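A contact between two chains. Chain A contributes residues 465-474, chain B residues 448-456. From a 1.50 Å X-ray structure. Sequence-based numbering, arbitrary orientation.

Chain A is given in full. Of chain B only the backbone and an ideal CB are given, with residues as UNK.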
ATOM      1  N   SER A 465     -26.880 -17.283 -27.691  1.00 26.40           N
ATOM      2  CA  SER A 465     -28.192 -16.718 -27.402  1.00 27.57           C
ATOM      3  C   SER A 465     -28.469 -17.059 -25.960  1.00 27.09           C
ATOM      4  O   SER A 465     -28.387 -18.239 -25.584  1.00 26.33           O
ATOM      5  CB  SER A 465     -29.279 -17.366 -28.260  1.00 28.52           C
ATOM      6  OG  SER A 465     -29.044 -17.188 -29.642  1.00 31.73           O
ATOM      7  N   PRO A 466     -28.805 -16.051 -25.144  1.00 27.09           N
ATOM      8  CA  PRO A 466     -28.972 -16.328 -23.721  1.00 27.06           C
ATOM      9  C   PRO A 466     -30.060 -17.376 -23.461  1.00 27.15           C
ATOM     10  O   PRO A 466     -31.192 -17.252 -23.947  1.00 27.57           O
ATOM     11  CB  PRO A 466     -29.329 -14.950 -23.116  1.00 26.96           C
ATOM     12  CG  PRO A 466     -29.805 -14.151 -24.250  1.00 28.29           C
ATOM     13  CD  PRO A 466     -29.062 -14.635 -25.470  1.00 27.29           C
ATOM     14  N   GLY A 467     -29.693 -18.407 -22.712  1.00 26.70           N
ATOM     15  CA  GLY A 467     -30.590 -19.524 -22.410  1.00 26.17           C
ATOM     16  C   GLY A 467     -30.797 -20.494 -23.554  1.00 26.11           C
ATOM     17  O   GLY A 467     -31.557 -21.468 -23.409  1.00 26.76           O
ATOM     18  N   ASN A 468     -30.154 -20.225 -24.694  1.00 25.02           N
ATOM     19  CA  ASN A 468     -30.242 -21.083 -25.877  1.00 24.82           C
ATOM     20  C   ASN A 468     -28.877 -21.331 -26.507  1.00 23.49           C
ATOM     21  O   ASN A 468     -28.767 -21.420 -27.730  1.00 23.05           O
ATOM     22  CB  ASN A 468     -31.204 -20.472 -26.928  1.00 25.45           C
ATOM     23  CG  ASN A 468     -31.673 -21.501 -27.953  1.00 28.65           C
ATOM     24  OD1 ASN A 468     -31.967 -22.645 -27.601  1.00 30.34           O
ATOM     25  ND2 ASN A 468     -31.713 -21.103 -29.230  1.00 28.78           N
ATOM     26  N   GLU A 469     -27.848 -21.445 -25.652  1.00 21.69           N
ATOM     27  CA  GLU A 469     -26.473 -21.564 -26.079  1.00 20.55           C
ATOM     28  C   GLU A 469     -26.166 -22.938 -26.701  1.00 19.87           C
ATOM     29  O   GLU A 469     -26.771 -23.971 -26.323  1.00 19.95           O
ATOM     30  CB  GLU A 469     -25.555 -21.359 -24.877  1.00 19.01           C
ATOM     31  CG  GLU A 469     -25.718 -19.997 -24.174  1.00 19.62           C
ATOM     32  CD  GLU A 469     -26.775 -19.964 -23.049  1.00 19.26           C
ATOM     33  OE1 GLU A 469     -27.552 -20.948 -22.831  1.00 21.33           O
ATOM     34  OE2 GLU A 469     -26.814 -18.915 -22.379  1.00 21.74           O
ATOM     35  N   ALA A 470     -25.250 -22.939 -27.671  1.00 19.16           N
ATOM     36  CA  ALA A 470     -24.712 -24.178 -28.241  1.00 19.35           C
ATOM     37  C   ALA A 470     -23.196 -24.058 -28.297  1.00 18.71           C
ATOM     38  O   ALA A 470     -22.652 -22.985 -28.605  1.00 19.60           O
ATOM     39  CB  ALA A 470     -25.262 -24.455 -29.630  1.00 19.93           C
ATOM     40  N   SER A 471     -22.521 -25.170 -27.998  1.00 17.65           N
ATOM     41  CA  SER A 471     -21.068 -25.205 -27.987  1.00 17.20           C
ATOM     42  C   SER A 471     -20.479 -26.542 -28.443  1.00 17.31           C
ATOM     43  O   SER A 471     -21.158 -27.590 -28.455  1.00 17.63           O
ATOM     44  CB  SER A 471     -20.529 -24.900 -26.572  1.00 17.32           C
ATOM     45  OG  SER A 471     -20.729 -26.026 -25.711  1.00 16.70           O
ATOM     46  N   ILE A 472     -19.187 -26.482 -28.764  1.00 18.04           N
ATOM     47  CA  ILE A 472     -18.366 -27.666 -28.977  1.00 16.83           C
ATOM     48  C   ILE A 472     -17.244 -27.635 -27.935  1.00 16.00           C
ATOM     49  O   ILE A 472     -16.678 -26.564 -27.666  1.00 16.87           O
ATOM     50  CB  ILE A 472     -17.765 -27.689 -30.404  1.00 16.83           C
ATOM     51  CG1 ILE A 472     -18.868 -27.597 -31.463  1.00 21.45           C
ATOM     52  CG2 ILE A 472     -16.967 -28.964 -30.616  1.00 17.69           C
ATOM     53  CD1 ILE A 472     -18.307 -27.352 -32.884  1.00 25.93           C
ATOM     54  N   VAL A 473     -16.976 -28.780 -27.289  1.00 15.95           N
ATOM     55  CA  VAL A 473     -15.840 -28.899 -26.353  1.00 15.71           C
ATOM     56  C   VAL A 473     -14.740 -29.710 -27.047  1.00 16.07           C
ATOM     57  O   VAL A 473     -15.037 -30.703 -27.733  1.00 15.75           O
ATOM     58  CB  VAL A 473     -16.340 -29.566 -25.067  1.00 16.58           C
ATOM     59  CG1 VAL A 473     -15.173 -30.071 -24.148  1.00 16.46           C
ATOM     60  CG2 VAL A 473     -17.268 -28.595 -24.319  1.00 17.40           C
ATOM     61  N   LYS A 474     -13.488 -29.314 -26.883  1.00 15.94           N
ATOM     62  CA  LYS A 474     -12.373 -29.967 -27.554  1.00 16.09           C
ATOM     63  C   LYS A 474     -11.235 -30.148 -26.576  1.00 15.60           C
ATOM     64  O   LYS A 474     -11.048 -29.303 -25.669  1.00 16.05           O
ATOM     65  CB  LYS A 474     -11.859 -29.142 -28.739  1.00 17.40           C
ATOM     66  CG  LYS A 474     -12.929 -28.665 -29.682  1.00 18.39           C
ATOM     67  CD  LYS A 474     -12.351 -27.630 -30.636  1.00 21.65           C
ATOM     68  CE  LYS A 474     -13.440 -27.109 -31.539  1.00 26.68           C
ATOM     69  NZ  LYS A 474     -12.977 -26.049 -32.491  1.00 28.06           N
TER
ATOM     70  N   UNK B 448     -20.683 -11.589 -23.679  1.00 19.68           N
ATOM     71  CA  UNK B 448     -21.677 -10.530 -23.890  1.00 22.52           C
ATOM     72  C   UNK B 448     -23.072 -11.071 -24.199  1.00 23.97           C
ATOM     73  O   UNK B 448     -24.072 -10.379 -23.982  1.00 26.66           O
ATOM     74  CB  UNK B 448     -21.224  -9.617 -25.031  1.00 22.52           C
ATOM     75  N   UNK B 449     -23.156 -12.304 -24.688  1.00 23.74           N
ATOM     76  CA  UNK B 449     -24.428 -12.830 -25.194  1.00 24.48           C
ATOM     77  C   UNK B 449     -24.789 -14.209 -24.694  1.00 24.46           C
ATOM     78  O   UNK B 449     -25.661 -14.874 -25.287  1.00 27.33           O
ATOM     79  CB  UNK B 449     -24.394 -12.861 -26.723  1.00 24.48           C
ATOM     80  N   UNK B 450     -24.126 -14.671 -23.639  1.00 23.16           N
ATOM     81  CA  UNK B 450     -24.483 -15.965 -23.046  1.00 21.21           C
ATOM     82  C   UNK B 450     -24.785 -15.816 -21.559  1.00 21.18           C
ATOM     83  O   UNK B 450     -24.221 -14.925 -20.889  1.00 22.12           O
ATOM     84  CB  UNK B 450     -23.357 -16.979 -23.253  1.00 21.21           C
ATOM     85  N   UNK B 451     -25.648 -16.686 -21.042  1.00 20.62           N
ATOM     86  CA  UNK B 451     -25.909 -16.833 -19.616  1.00 22.03           C
ATOM     87  C   UNK B 451     -25.143 -18.061 -19.083  1.00 21.04           C
ATOM     88  O   UNK B 451     -24.574 -18.022 -17.995  1.00 22.15           O
ATOM     89  CB  UNK B 451     -27.410 -16.967 -19.353  1.00 22.03           C
ATOM     90  N   UNK B 452     -25.165 -19.159 -19.846  1.00 20.68           N
ATOM     91  CA  UNK B 452     -24.615 -20.440 -19.418  1.00 20.21           C
ATOM     92  C   UNK B 452     -23.244 -20.719 -20.024  1.00 18.93           C
ATOM     93  O   UNK B 452     -22.933 -20.230 -21.119  1.00 19.05           O
ATOM     94  CB  UNK B 452     -25.580 -21.569 -19.786  1.00 20.21           C
ATOM     95  N   UNK B 453     -22.413 -21.502 -19.315  1.00 17.53           N
ATOM     96  CA  UNK B 453     -21.066 -21.802 -19.811  1.00 17.24           C
ATOM     97  C   UNK B 453     -21.079 -22.740 -21.021  1.00 17.14           C
ATOM     98  O   UNK B 453     -21.963 -23.573 -21.135  1.00 17.16           O
ATOM     99  CB  UNK B 453     -20.228 -22.423 -18.692  1.00 17.24           C
ATOM    100  N   UNK B 454     -20.092 -22.597 -21.906  1.00 16.37           N
ATOM    101  CA  UNK B 454     -19.970 -23.486 -23.059  1.00 16.53           C
ATOM    102  C   UNK B 454     -19.276 -24.807 -22.683  1.00 16.21           C
ATOM    103  O   UNK B 454     -19.381 -25.798 -23.402  1.00 17.25           O
ATOM    104  CB  UNK B 454     -19.197 -22.786 -24.179  1.00 16.53           C
ATOM    105  N   UNK B 455     -18.596 -24.835 -21.539  1.00 16.50           N
ATOM    106  CA  UNK B 455     -17.871 -26.032 -21.088  1.00 15.21           C
ATOM    107  C   UNK B 455     -17.967 -26.117 -19.581  1.00 15.52           C
ATOM    108  O   UNK B 455     -17.747 -25.104 -18.908  1.00 15.18           O
ATOM    109  CB  UNK B 455     -16.408 -26.005 -21.535  1.00 15.21           C
ATOM    110  N   UNK B 456     -18.298 -27.291 -19.049  1.00 15.73           N
ATOM    111  CA  UNK B 456     -18.189 -27.539 -17.613  1.00 15.25           C
ATOM    112  C   UNK B 456     -17.460 -28.855 -17.375  1.00 14.78           C
ATOM    113  O   UNK B 456     -17.861 -29.908 -17.917  1.00 15.38           O
ATOM    114  CB  UNK B 456     -19.571 -27.563 -16.956  1.00 15.25           C
TER

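Position 448 lies beyond the reach of chain A. An ideal CB finds nothing of the other stretch within 5.5 Å, so chain A sets no rule here and almost any residue would be tolerated. The deposited residue is G448(B).

Position 449 meets chain A through its backbone. Its carbonyl O lies 3.4 Å from N of P466(A), a contact without a hydrogen bond, since a proline nitrogen has no hydrogen to share. The CA-to-CB bond points sideways, and an ideal CB would stand 5.1 Å from CD of P466(A). Small residues would fit, and larger ones are not excluded at CB. G449(B) is found, and the contact with this stretch does not demand it.

At position 450 the CA-to-CB bond again runs sideways, with the ideal CB 3.9 Å from CG of E469(A). What chain A offers is the aliphatic part of a glutamate, so a methyl-bearing side chain such as valine, threonine or alanine would suit. T450(B), with chi1 in the p well, packs its CG2 3.8 Å from CG of E469(A), while its OG1 is hydrogen-bonded just outside the stretch.

Position 451 is where the carboxylate of E469(A) does its main work. The backbone N donates to OE2 of E469(A) at 2.8 Å, a bond any residue but proline could make. OE2 also accepts from N of G467(A) at 2.9 Å, which ties the glutamate to the type II turn running from S465(A) to N468(A). The CB points toward chain A, 4.7 Å from CB of P466(A), so the ring invites an apolar partner: valine, leucine, isoleucine or methionine. I451(B) answers with CG1 3.6 Å from CB of P466(A).

Position 452 gives a second backbone hydrogen bond, N to OE2 of E469(A) at 3.0 Å, which again rules out proline. Its CB points toward chain A and stands 3.7 Å from OE1 of E469(A), the other carboxylate oxygen. A side chain with a donor, such as serine, threonine, asparagine or glutamine, would be at home; an acid would bring like charges together. The residue is N452(B), with chi1 near -57°.

Position 453 turns its CB away and has nothing of chain A within 5.5 Å of it. Its phi of -71° permits proline, among many others, and P453(B) is there.

Position 454 is tight: the ideal CB is 3.5 Å from CB of S471(A). Its carbonyl O accepts from OG of S471(A) at 2.7 Å and also lies 3.6 Å from CG2 of V473(A). The hydrogen bond asks nothing of the side chain, but the close approach favours a small one, alanine or serine. S454(B) fits, its chi1 in the m well.

Position 455 begins a strand. CB points sideways, 3.9 Å from CG2 of V473(A), and an aliphatic residue able to reach that valine is the natural choice. L455(B) extends CD1 to 3.7 Å from CG1 of V473(A).

Position 456 points away, free of this stretch, and holds V456(B).

Chain B, residues 448-456: GGTINPSLV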
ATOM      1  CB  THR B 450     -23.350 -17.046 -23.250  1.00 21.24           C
ATOM      2  OG1 THR B 450     -22.125 -16.605 -22.644  1.00 20.81           O
ATOM      3  CG2 THR B 450     -23.104 -17.321 -24.738  1.00 21.73           C
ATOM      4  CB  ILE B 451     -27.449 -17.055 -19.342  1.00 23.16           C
ATOM      5  CG1 ILE B 451     -28.272 -15.831 -19.756  1.00 27.48           C
ATOM      6  CG2 ILE B 451     -27.717 -17.433 -17.883  1.00 25.67           C
ATOM      7  CD1 ILE B 451     -27.782 -14.537 -19.194  1.00 32.26           C
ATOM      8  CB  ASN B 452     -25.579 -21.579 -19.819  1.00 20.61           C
ATOM      9  CG  ASN B 452     -26.963 -21.395 -19.241  1.00 22.20           C
ATOM     10  OD1 ASN B 452     -27.952 -21.227 -19.990  1.00 25.33           O
ATOM     11  ND2 ASN B 452     -27.053 -21.388 -17.912  1.00 21.59           N
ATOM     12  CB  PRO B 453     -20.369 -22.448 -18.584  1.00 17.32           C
ATOM     13  CG  PRO B 453     -21.497 -23.029 -17.757  1.00 17.79           C
ATOM     14  CD  PRO B 453     -22.628 -22.013 -17.940  1.00 18.32           C
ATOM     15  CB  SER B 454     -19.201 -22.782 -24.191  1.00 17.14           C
ATOM     16  OG  SER B 454     -20.022 -21.791 -24.835  1.00 16.75           O
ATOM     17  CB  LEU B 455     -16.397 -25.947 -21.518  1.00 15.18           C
ATOM     18  CG  LEU B 455     -15.426 -27.092 -21.180  1.00 15.21           C
ATOM     19  CD1 LEU B 455     -14.251 -27.071 -22.162  1.00 15.91           C
ATOM     20  CD2 LEU B 455     -14.922 -27.040 -19.716  1.00 15.25           C
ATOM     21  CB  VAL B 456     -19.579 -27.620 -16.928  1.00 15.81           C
ATOM     22  CG1 VAL B 456     -19.389 -27.883 -15.449  1.00 15.86           C
ATOM     23  CG2 VAL B 456     -20.399 -26.337 -17.171  1.00 15.73           C
TER
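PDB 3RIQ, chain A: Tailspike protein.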